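Local coordinates for phosphoinositol-specific phospholipase C (PDB 5FYR), which probably catalyses the calcium-dependent cleavage of phosphoinositide lipids, separating the inositol phosphate head group from diacylglycerol, at residues A[115-120]-A[185-190]; A[25-30]-A[46-51]; A[213-218]-A[239-244]. All coordinates share one frame; numbering follows the deposited sequence. Where two conformers were deposited one is given.

Overall arrangement
Interactions 1 and 2 share a sheet, since strand 115-120 of the first lies beside strand 46-51 of the second, and together they supply all the protein ligands of the calcium ion. Interaction 1 is the core of the three: a mainly apolar parallel ladder near the chain centre whose C-terminal end reaches the calcium and the inositol. Interaction 2 is also buried, yet is mostly carboxylates, amide and metal, where a loop folds over a strand. Interaction 3 lies farthest from the chain centre, borders on exposed residues and holds by a single backbone bridge. Its centre is about 18 Å from that of interaction 2, yet all three meet around the same bound inositol.

Interaction 1 (A[115-120]-A[185-190]); sequences TLILDK and LLVLNH. With CA (calcium ion), chain F; INS (1,2,3,4,5,6-hexahydroxy-cyclohexane), chain E.
Strand 115-120 and segment 185-190 run alongside each other as a buried parallel pair near the centre of the chain, in register from Thr115 opposite Leu185 to Asp119 opposite Asn189. The pair illustrates how a barrel strand can be apolar for most of its length and chemical at its end. Five backbone hydrogen bonds form the ladder, among them Leu116 N to Leu185 O at 2.8 Å and Asn189 N to Leu118 O at 2.9 Å.

On the face that carries Thr115, Ile117 and Val187, packing centres on the valine. Its CG1 stands anti to the backbone N (chi1 -176°), which leaves CG2 to meet CG2 of Thr115 at 3.8 Å, while CD1 of Ile117, lying alongside, comes to 3.8 Å from Val187 CB. The other face bears Leu116, Leu118, Leu186 and Leu188. Here Leu116, in one of its two conformers, lies beside Leu186 with CD1 3.7 Å from Leu186 CD2, and Leu118 is a looser neighbour; helices 133-144 and 193-203 pack over the leucines.

Toward the C-terminal ends the character changes. Asp119 splits its carboxylate between two tasks: OD2 binds the calcium ion at 2.4 Å, and OD1 accepts a hydrogen bond from inositol O5 at 2.8 Å. Lys121 adds a further bond to OD2, so both oxygens are engaged and the carboxylate should have little freedom to turn. Next to it, His190 CD2 approaches Lys120 O at 3.1 Å. The lysine amine itself is held by Gln122 and a salt bridge to Asp53, and His190 ND1 by the backbone of Glu192.

An apolar strand body with the ligand site at the C-terminal ends is characteristic of TIM barrels; the calcium is a feature of this calcium-dependent phosphoinositide phospholipase C family.

Interaction 2 (A[25-30]-A[46-51]); sequences CHNCYE and TLELDF. With CA (calcium ion), chain F; INS (1,2,3,4,5,6-hexahydroxy-cyclohexane), chain E.
Glu48 holds CG anti to its own nitrogen (chi1 -177°) and runs out extended, while Asn27 and Asp50 both turn CG to lie anti to their carbonyl carbons; the three side chains thereby converge from loop and strand upon one calcium ion. Asn27 OD1 binds the metal at 2.4 Å and Glu48 OE2 at 2.3 Å. Asp50 is bidentate but lopsided, with OD1 at 2.3 Å and OD2 at 2.7 Å from the ion. The Asn27 amide and Asp50 carboxylate planes stand 85° apart. Inositol O2, water and Asp119 complete the sphere.

Further hydrogen bonds position the ligands: one first-shell residue holds another, and Tyr29 acts from the second shell. The backbone N of Asn27 meets Glu48 OE1 at 2.9 Å from above the carboxylate plane, so that one oxygen is tied to the loop while its partner faces the metal; inositol O3 also donates to OE2. Tyr29 has CG wedged between its backbone N and carbonyl carbon (chi1 67°), and from there its ring reaches across Asp50 to give OH to OD2 at 2.8 Å, again from above the plane. A type I turn from Asn27 to Glu30 shapes the loop, and Asn27 ND2 donates to Glu30 OE2 within it.

Nearer the base, Cys25 N bonds to Thr46 O. A disulfide between Cys25 and Cys28 packs against Leu47, its Cys25 sulfur lying 3.4 Å from Glu48 N, a buried amide without a hydrogen-bonding partner. Glu48 O, likewise unpartnered, sits at the Tyr29 ring edge, 3.5 Å from CD2.

Strand 46-52 hydrogen-bonds to strand 114-120, and its Leu49 packs against helix 94-107; the loop leads on from strand 20-25, and Arg260 of strand 258-262 forms a salt bridge with Glu48.

Interaction 3 (A[213-218]-A[239-244]); sequences PVTNGQ and NNMGKG. With INS (1,2,3,4,5,6-hexahydroxy-cyclohexane), chain E.
Pro213 begins the contact by offering its carbonyl O to Asn240 N, a hydrogen bond of 3.0 Å. Val214 follows, directing its side chain away from the strand; it lies opposite Asn240 in a single bridge made by the bonds on either side of it, with its CA also 3.5 Å from Asn240 O in a C-H...O contact, while its own nitrogen is taken by Asn193.

Thr215 then gives its N-H to the same Asn240 oxygen at 3.0 Å, a bent bond (130° at the hydrogen) and a weak one. Its side chain crosses that of Asn239 at about a right angle, with OG1, set beside its own backbone N by chi1 of -60°, lying 3.4 Å from Asn239 CB. Beyond this point the chains diverge and water takes over as the link, donating to Thr215 O at 3.0 Å and accepting from Gly242 N at 3.1 Å. Asn216 marks the departure, its nitrogen bonded to Asp220.

The bridged residue, Asn240, also reaches the ligand, a useful example of scaffold and site sharing one residue. CG lies roughly anti to the backbone N (chi1 -153°), and the amide ND2 donates to inositol O4 at 3.0 Å. Its OD1 accepts from Arg260, which also binds the inositol, so both ends of the amide are engaged, which should restrict its rotation.

The loop 213-218 runs between the short strand 210-211 and helix 218-222, whose Ile221 touches Thr215 and Asn239. Strand 238-242 pairs on its other flank with strand 258-262. Because 210-211 and 238-242 are outermost strands of two separate sheets, the bridge spans the seam between them, consistent with closure of the barrel here.

Interaction 1 (A[115-120]-A[185-190])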
loop_
_atom_site.group_PDB
_atom_site.type_symbol
_atom_site.label_atom_id
_atom_site.label_comp_id
_atom_site.label_asym_id
_atom_site.label_seq_id
_atom_site.Cartn_x
_atom_site.Cartn_y
_atom_site.Cartn_z
ATOM N N THR A 115 -5.658 -3.162 0.930
ATOM C CA THR A 115 -4.511 -2.252 0.820
ATOM C C THR A 115 -3.679 -2.681 -0.393
ATOM O O THR A 115 -3.298 -3.850 -0.481
ATOM C CB THR A 115 -3.659 -2.279 2.122
ATOM O OG1 THR A 115 -4.503 -1.856 3.193
ATOM C CG2 THR A 115 -2.502 -1.370 1.986
ATOM N N LEU A 116 -3.407 -1.740 -1.312
ATOM C CA LEU A 116 -2.571 -2.006 -2.500
ATOM C C LEU A 116 -1.302 -1.187 -2.419
ATOM O O LEU A 116 -1.332 0.059 -2.395
ATOM C CB LEU A 116 -3.248 -1.669 -3.846
ATOM C CG LEU A 116 -4.628 -2.259 -4.064
ATOM C CD1 LEU A 116 -5.148 -1.695 -5.379
ATOM C CD2 LEU A 116 -4.596 -3.782 -4.062
ATOM N N ILE A 117 -0.200 -1.909 -2.388
ATOM C CA ILE A 117 1.119 -1.309 -2.392
ATOM C C ILE A 117 1.493 -1.109 -3.865
ATOM O O ILE A 117 1.643 -2.077 -4.623
ATOM C CB ILE A 117 2.147 -2.232 -1.719
ATOM C CG1 ILE A 117 1.701 -2.621 -0.242
ATOM C CG2 ILE A 117 3.552 -1.667 -1.900
ATOM C CD1 ILE A 117 1.360 -1.532 0.675
ATOM N N LEU A 118 1.658 0.159 -4.253
ATOM C CA LEU A 118 1.984 0.541 -5.625
ATOM C C LEU A 118 3.480 0.938 -5.599
ATOM O O LEU A 118 3.854 2.067 -5.143
ATOM C CB LEU A 118 1.078 1.706 -6.059
ATOM C CG LEU A 118 -0.427 1.397 -5.951
ATOM C CD1 LEU A 118 -1.233 2.591 -6.362
ATOM C CD2 LEU A 118 -0.813 0.222 -6.805
ATOM N N ASP A 119 4.311 0.005 -6.059
ATOM C CA ASP A 119 5.741 0.105 -5.950
ATOM C C ASP A 119 6.275 0.707 -7.261
ATOM O O ASP A 119 6.335 0.020 -8.288
ATOM C CB ASP A 119 6.290 -1.272 -5.631
ATOM C CG ASP A 119 7.781 -1.297 -5.434
ATOM O OD1 ASP A 119 8.348 -0.251 -5.091
ATOM O OD2 ASP A 119 8.401 -2.395 -5.574
ATOM N N LYS A 120 6.514 2.017 -7.248
ATOM C CA LYS A 120 6.891 2.766 -8.438
ATOM C C LYS A 120 8.335 2.472 -8.773
ATOM O O LYS A 120 9.182 2.550 -7.875
ATOM C CB LYS A 120 6.647 4.253 -8.209
ATOM C CG LYS A 120 6.689 5.051 -9.506
ATOM C CD LYS A 120 6.419 6.549 -9.250
ATOM C CE LYS A 120 6.007 7.312 -10.517
ATOM N NZ LYS A 120 6.660 6.875 -11.744
ATOM N N LEU A 185 -7.315 1.133 0.115
ATOM C CA LEU A 185 -6.255 2.073 0.494
ATOM C C LEU A 185 -5.101 1.830 -0.444
ATOM O O LEU A 185 -4.631 0.716 -0.584
ATOM C CB LEU A 185 -5.788 1.816 1.922
ATOM C CG LEU A 185 -6.684 2.245 3.066
ATOM C CD1 LEU A 185 -7.906 1.361 3.153
ATOM C CD2 LEU A 185 -5.922 2.155 4.376
ATOM N N LEU A 186 -4.624 2.915 -1.045
ATOM C CA LEU A 186 -3.512 2.888 -1.971
ATOM C C LEU A 186 -2.263 3.454 -1.307
ATOM O O LEU A 186 -2.330 4.454 -0.625
ATOM C CB LEU A 186 -3.830 3.696 -3.201
ATOM C CG LEU A 186 -5.091 3.262 -3.949
ATOM C CD1 LEU A 186 -5.301 4.162 -5.148
ATOM C CD2 LEU A 186 -5.072 1.809 -4.348
ATOM N N VAL A 187 -1.148 2.784 -1.506
ATOM C CA VAL A 187 0.119 3.150 -0.862
ATOM C C VAL A 187 1.214 3.270 -1.913
ATOM O O VAL A 187 1.339 2.402 -2.786
ATOM C CB VAL A 187 0.518 2.085 0.151
ATOM C CG1 VAL A 187 1.788 2.493 0.909
ATOM C CG2 VAL A 187 -0.642 1.816 1.092
ATOM N N LEU A 188 1.980 4.351 -1.862
ATOM C CA LEU A 188 3.064 4.532 -2.841
ATOM C C LEU A 188 4.395 4.152 -2.166
ATOM O O LEU A 188 4.730 4.653 -1.073
ATOM C CB LEU A 188 3.131 5.993 -3.279
ATOM C CG LEU A 188 4.162 6.361 -4.349
ATOM C CD1 LEU A 188 3.820 5.697 -5.644
ATOM C CD2 LEU A 188 4.159 7.872 -4.528
ATOM N N ASN A 189 5.169 3.341 -2.877
ATOM C CA ASN A 189 6.538 3.057 -2.490
ATOM C C ASN A 189 7.460 3.381 -3.696
ATOM O O ASN A 189 7.022 3.453 -4.841
ATOM C CB ASN A 189 6.823 1.574 -2.162
ATOM C CG ASN A 189 6.111 1.030 -0.938
ATOM O OD1 ASN A 189 5.535 1.764 -0.081
ATOM N ND2 ASN A 189 6.100 -0.246 -0.839
ATOM N N HIS A 190 8.725 3.609 -3.405
ATOM C CA HIS A 190 9.801 3.768 -4.390
ATOM C C HIS A 190 11.095 3.521 -3.607
ATOM O O HIS A 190 11.145 3.785 -2.416
ATOM C CB HIS A 190 9.756 5.189 -4.998
ATOM C CG HIS A 190 10.565 5.341 -6.235
ATOM N ND1 HIS A 190 11.920 5.501 -6.198
ATOM C CD2 HIS A 190 10.231 5.401 -7.550
ATOM C CE1 HIS A 190 12.412 5.599 -7.419
ATOM N NE2 HIS A 190 11.401 5.556 -8.259
HETATM CA CA CA F . 7.834 -4.750 -5.570
HETATM C C1 INS E . 11.247 -3.869 -2.896
HETATM C C2 INS E . 10.068 -4.788 -2.567
HETATM C C3 INS E . 9.027 -4.190 -1.699
HETATM C C4 INS E . 8.750 -2.758 -1.934
HETATM C C5 INS E . 9.868 -1.873 -2.298
HETATM C C6 INS E . 10.895 -2.443 -3.176
HETATM O O1 INS E . 11.864 -4.457 -4.037
HETATM O O2 INS E . 9.469 -5.092 -3.842
HETATM O O3 INS E . 7.864 -5.010 -1.604
HETATM O O4 INS E . 7.830 -2.251 -1.003
HETATM O O5 INS E . 9.553 -0.502 -2.530
HETATM O O6 INS E . 11.970 -1.621 -3.472
HETATM O O HOH W 1 10.141 -5.217 -6.351
#

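Interaction 2 (A[25-30]-A[46-51])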
loop_
_atom_site.group_PDB
_atom_site.type_symbol
_atom_site.label_atom_id
_atom_site.label_comp_id
_atom_site.label_asym_id
_atom_site.label_seq_id
_atom_site.Cartn_x
_atom_site.Cartn_y
_atom_site.Cartn_z
ATOM N N CYS A 25 1.026 -9.882 0.457
ATOM C CA CYS A 25 1.841 -10.460 -0.580
ATOM C C CYS A 25 3.112 -9.658 -0.846
ATOM O O CYS A 25 3.197 -8.436 -0.523
ATOM C CB CYS A 25 1.058 -10.616 -1.874
ATOM S SG CYS A 25 1.194 -9.244 -2.993
ATOM N N HIS A 26 4.100 -10.318 -1.435
ATOM C CA HIS A 26 5.236 -9.625 -1.986
ATOM C C HIS A 26 5.283 -9.950 -3.501
ATOM O O HIS A 26 5.483 -11.106 -3.913
ATOM C CB HIS A 26 6.511 -10.101 -1.304
ATOM C CG HIS A 26 7.757 -9.392 -1.753
ATOM N ND1 HIS A 26 8.980 -9.650 -1.182
ATOM C CD2 HIS A 26 7.973 -8.381 -2.640
ATOM C CE1 HIS A 26 9.911 -8.911 -1.764
ATOM N NE2 HIS A 26 9.324 -8.129 -2.644
ATOM N N ASN A 27 5.061 -8.915 -4.317
ATOM C CA ASN A 27 5.153 -9.041 -5.760
ATOM C C ASN A 27 4.176 -10.055 -6.330
ATOM O O ASN A 27 4.442 -10.729 -7.324
ATOM C CB ASN A 27 6.542 -9.327 -6.239
ATOM C CG ASN A 27 7.491 -8.156 -6.177
ATOM O OD1 ASN A 27 7.195 -7.066 -5.717
ATOM N ND2 ASN A 27 8.644 -8.384 -6.710
ATOM N N CYS A 28 2.974 -10.096 -5.766
ATOM C CA CYS A 28 2.009 -11.142 -6.180
ATOM C C CYS A 28 1.330 -10.995 -7.543
ATOM O O CYS A 28 0.500 -11.829 -7.925
ATOM C CB CYS A 28 0.939 -11.368 -5.119
ATOM S SG CYS A 28 -0.013 -9.933 -4.663
ATOM N N TYR A 29 1.679 -9.912 -8.237
ATOM C CA TYR A 29 1.357 -9.732 -9.652
ATOM C C TYR A 29 2.177 -10.649 -10.553
ATOM O O TYR A 29 1.847 -10.803 -11.737
ATOM C CB TYR A 29 1.619 -8.272 -10.093
ATOM C CG TYR A 29 3.060 -7.898 -10.078
ATOM C CD1 TYR A 29 3.870 -8.172 -11.184
ATOM C CD2 TYR A 29 3.655 -7.332 -8.950
ATOM C CE1 TYR A 29 5.207 -7.876 -11.149
ATOM C CE2 TYR A 29 5.008 -7.077 -8.896
ATOM C CZ TYR A 29 5.791 -7.350 -10.000
ATOM O OH TYR A 29 7.153 -7.117 -10.013
ATOM N N GLU A 30 3.247 -11.243 -10.041
ATOM C CA GLU A 30 4.044 -12.117 -10.871
ATOM C C GLU A 30 3.392 -13.481 -10.996
ATOM O O GLU A 30 2.884 -14.030 -10.046
ATOM C CB GLU A 30 5.472 -12.287 -10.330
ATOM C CG GLU A 30 6.289 -10.997 -10.317
ATOM C CD GLU A 30 7.748 -11.249 -9.919
ATOM O OE1 GLU A 30 8.421 -12.026 -10.608
ATOM O OE2 GLU A 30 8.218 -10.625 -8.947
ATOM N N THR A 46 -3.972 -7.550 1.370
ATOM C CA THR A 46 -2.920 -6.570 1.050
ATOM C C THR A 46 -2.081 -7.134 -0.060
ATOM O O THR A 46 -1.502 -8.230 0.069
ATOM C CB THR A 46 -2.072 -6.236 2.290
ATOM O OG1 THR A 46 -2.917 -5.643 3.295
ATOM C CG2 THR A 46 -0.962 -5.276 1.938
ATOM N N LEU A 47 -2.023 -6.390 -1.177
ATOM C CA LEU A 47 -1.421 -6.812 -2.442
ATOM C C LEU A 47 -0.310 -5.808 -2.835
ATOM O O LEU A 47 -0.055 -4.846 -2.123
ATOM C CB LEU A 47 -2.505 -6.927 -3.559
ATOM C CG LEU A 47 -3.567 -8.085 -3.410
ATOM C CD1 LEU A 47 -4.605 -7.896 -2.359
ATOM C CD2 LEU A 47 -4.275 -8.200 -4.723
ATOM N N GLU A 48 0.353 -6.107 -3.940
ATOM C CA GLU A 48 1.428 -5.301 -4.466
ATOM C C GLU A 48 1.464 -5.316 -6.000
ATOM O O GLU A 48 1.294 -6.356 -6.601
ATOM C CB GLU A 48 2.770 -5.794 -3.884
ATOM C CG GLU A 48 3.982 -4.959 -4.321
ATOM C CD GLU A 48 5.294 -5.364 -3.636
ATOM O OE1 GLU A 48 5.336 -6.427 -2.953
ATOM O OE2 GLU A 48 6.311 -4.634 -3.834
ATOM N N LEU A 49 1.762 -4.153 -6.585
ATOM C CA LEU A 49 1.968 -3.965 -8.006
ATOM C C LEU A 49 3.231 -3.152 -8.186
ATOM O O LEU A 49 3.350 -2.062 -7.620
ATOM C CB LEU A 49 0.779 -3.226 -8.621
ATOM C CG LEU A 49 -0.486 -4.021 -8.701
ATOM C CD1 LEU A 49 -1.708 -3.150 -8.896
ATOM C CD2 LEU A 49 -0.435 -5.126 -9.768
ATOM N N ASP A 50 4.132 -3.629 -9.044
ATOM C CA ASP A 50 5.301 -2.850 -9.466
ATOM C C ASP A 50 4.983 -2.196 -10.804
ATOM O O ASP A 50 4.691 -2.899 -11.756
ATOM C CB ASP A 50 6.525 -3.777 -9.605
ATOM C CG ASP A 50 6.995 -4.354 -8.268
ATOM O OD1 ASP A 50 6.391 -4.071 -7.219
ATOM O OD2 ASP A 50 7.927 -5.145 -8.205
ATOM N N PHE A 51 5.135 -0.875 -10.878
ATOM C CA PHE A 51 4.693 -0.168 -12.063
ATOM C C PHE A 51 5.810 0.667 -12.689
ATOM O O PHE A 51 6.515 1.375 -11.993
ATOM C CB PHE A 51 3.350 0.572 -11.863
ATOM C CG PHE A 51 3.380 1.791 -11.013
ATOM C CD1 PHE A 51 3.353 1.703 -9.621
ATOM C CD2 PHE A 51 3.353 3.039 -11.598
ATOM C CE1 PHE A 51 3.365 2.837 -8.861
ATOM C CE2 PHE A 51 3.326 4.176 -10.834
ATOM C CZ PHE A 51 3.362 4.077 -9.445
HETATM CA CA CA F . 7.834 -4.750 -5.570
HETATM C C1 INS E . 11.247 -3.869 -2.896
HETATM C C2 INS E . 10.068 -4.788 -2.567
HETATM C C3 INS E . 9.027 -4.190 -1.699
HETATM C C4 INS E . 8.750 -2.758 -1.934
HETATM C C5 INS E . 9.868 -1.873 -2.298
HETATM C C6 INS E . 10.895 -2.443 -3.176
HETATM O O1 INS E . 11.864 -4.457 -4.037
HETATM O O2 INS E . 9.469 -5.092 -3.842
HETATM O O3 INS E . 7.864 -5.010 -1.604
HETATM O O4 INS E . 7.830 -2.251 -1.003
HETATM O O5 INS E . 9.553 -0.502 -2.530
HETATM O O6 INS E . 11.970 -1.621 -3.472
HETATM O O HOH W 2 2.177 -6.019 0.047
HETATM O O HOH W 1 10.141 -5.217 -6.351
#

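Interaction 3 (A[213-218]-A[239-244])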
loop_
_atom_site.group_PDB
_atom_site.type_symbol
_atom_site.label_atom_id
_atom_site.label_comp_id
_atom_site.label_asym_id
_atom_site.label_seq_id
_atom_site.Cartn_x
_atom_site.Cartn_y
_atom_site.Cartn_z
ATOM N N PRO A 213 7.425 6.010 3.108
ATOM C CA PRO A 213 8.851 6.075 2.796
ATOM C C PRO A 213 9.688 4.904 3.293
ATOM O O PRO A 213 9.344 4.251 4.286
ATOM C CB PRO A 213 9.326 7.354 3.481
ATOM C CG PRO A 213 8.357 7.590 4.578
ATOM C CD PRO A 213 7.041 7.034 4.068
ATOM N N VAL A 214 10.832 4.719 2.631
ATOM C CA VAL A 214 11.892 3.850 3.124
ATOM C C VAL A 214 12.280 4.389 4.491
ATOM O O VAL A 214 12.565 5.589 4.622
ATOM C CB VAL A 214 13.107 3.863 2.206
ATOM C CG1 VAL A 214 14.264 3.065 2.797
ATOM C CG2 VAL A 214 12.741 3.297 0.834
ATOM N N THR A 215 12.325 3.506 5.491
ATOM C CA THR A 215 12.457 3.875 6.901
ATOM C C THR A 215 13.634 3.107 7.506
ATOM O O THR A 215 13.643 1.865 7.561
ATOM C CB THR A 215 11.145 3.545 7.602
ATOM O OG1 THR A 215 10.101 4.287 7.007
ATOM C CG2 THR A 215 11.176 3.787 9.086
ATOM N N ASN A 216 14.626 3.885 7.980
ATOM C CA ASN A 216 15.792 3.313 8.656
ATOM C C ASN A 216 16.296 4.158 9.805
ATOM O O ASN A 216 17.399 3.955 10.315
ATOM C CB ASN A 216 16.881 2.917 7.681
ATOM C CG ASN A 216 17.370 4.067 6.864
ATOM O OD1 ASN A 216 17.410 5.221 7.318
ATOM N ND2 ASN A 216 17.785 3.766 5.629
ATOM N N GLY A 217 15.446 5.086 10.271
ATOM C CA GLY A 217 15.760 5.923 11.450
ATOM C C GLY A 217 14.529 6.603 11.939
ATOM O O GLY A 217 13.511 6.680 11.225
ATOM N N GLN A 218 14.614 7.149 13.131
ATOM C CA GLN A 218 13.465 7.814 13.737
ATOM C C GLN A 218 12.926 8.984 12.890
ATOM O O GLN A 218 11.723 9.231 12.858
ATOM C CB GLN A 218 13.785 8.289 15.138
ATOM C CG GLN A 218 12.621 8.888 15.854
ATOM C CD GLN A 218 11.600 7.845 16.242
ATOM O OE1 GLN A 218 11.942 6.751 16.721
ATOM N NE2 GLN A 218 10.338 8.194 16.103
ATOM N N ASN A 239 4.891 3.541 6.886
ATOM C CA ASN A 239 6.373 3.422 6.791
ATOM C C ASN A 239 6.693 2.072 6.222
ATOM O O ASN A 239 6.056 1.068 6.585
ATOM C CB ASN A 239 7.023 3.608 8.161
ATOM C CG ASN A 239 7.033 5.048 8.576
ATOM O OD1 ASN A 239 7.960 5.830 8.223
ATOM N ND2 ASN A 239 6.075 5.421 9.339
ATOM N N ASN A 240 7.691 2.037 5.342
ATOM C CA ASN A 240 8.071 0.807 4.617
ATOM C C ASN A 240 9.503 0.405 5.032
ATOM O O ASN A 240 10.418 1.209 4.932
ATOM C CB ASN A 240 7.997 1.010 3.098
ATOM C CG ASN A 240 7.736 -0.311 2.334
ATOM O OD1 ASN A 240 6.812 -1.097 2.652
ATOM N ND2 ASN A 240 8.540 -0.550 1.323
ATOM N N MET A 241 9.665 -0.843 5.453
ATOM C CA MET A 241 10.956 -1.330 5.940
ATOM C C MET A 241 11.359 -2.621 5.284
ATOM O O MET A 241 10.577 -3.559 5.183
ATOM C CB MET A 241 10.917 -1.601 7.443
ATOM C CG MET A 241 10.639 -0.365 8.280
ATOM S SD MET A 241 9.716 -0.680 9.787
ATOM C CE MET A 241 8.073 -0.745 9.093
ATOM N N GLY A 242 12.597 -2.684 4.849
ATOM C CA GLY A 242 13.226 -3.979 4.545
ATOM C C GLY A 242 13.578 -4.791 5.780
ATOM O O GLY A 242 13.466 -4.313 6.911
ATOM N N LYS A 243 14.006 -6.038 5.549
ATOM C CA LYS A 243 14.300 -6.970 6.612
ATOM C C LYS A 243 15.215 -6.376 7.671
ATOM O O LYS A 243 14.954 -6.509 8.869
ATOM C CB LYS A 243 14.945 -8.259 6.010
ATOM C CG LYS A 243 15.518 -9.237 6.968
ATOM C CD LYS A 243 15.961 -10.533 6.286
ATOM C CE LYS A 243 17.168 -10.388 5.358
ATOM N NZ LYS A 243 17.691 -11.738 4.946
ATOM N N GLY A 244 16.279 -5.709 7.234
ATOM C CA GLY A 244 17.252 -5.178 8.184
ATOM C C GLY A 244 16.772 -4.011 9.017
ATOM O O GLY A 244 17.411 -3.698 10.043
HETATM C C1 INS E . 11.247 -3.869 -2.896
HETATM C C2 INS E . 10.068 -4.788 -2.567
HETATM C C3 INS E . 9.027 -4.190 -1.699
HETATM C C4 INS E . 8.750 -2.758 -1.934
HETATM C C5 INS E . 9.868 -1.873 -2.298
HETATM C C6 INS E . 10.895 -2.443 -3.176
HETATM O O1 INS E . 11.864 -4.457 -4.037
HETATM O O2 INS E . 9.469 -5.092 -3.842
HETATM O O3 INS E . 7.864 -5.010 -1.604
HETATM O O4 INS E . 7.830 -2.251 -1.003
HETATM O O5 INS E . 9.553 -0.502 -2.530
HETATM O O6 INS E . 11.970 -1.621 -3.472
HETATM O O HOH W 3 14.003 0.014 5.166
#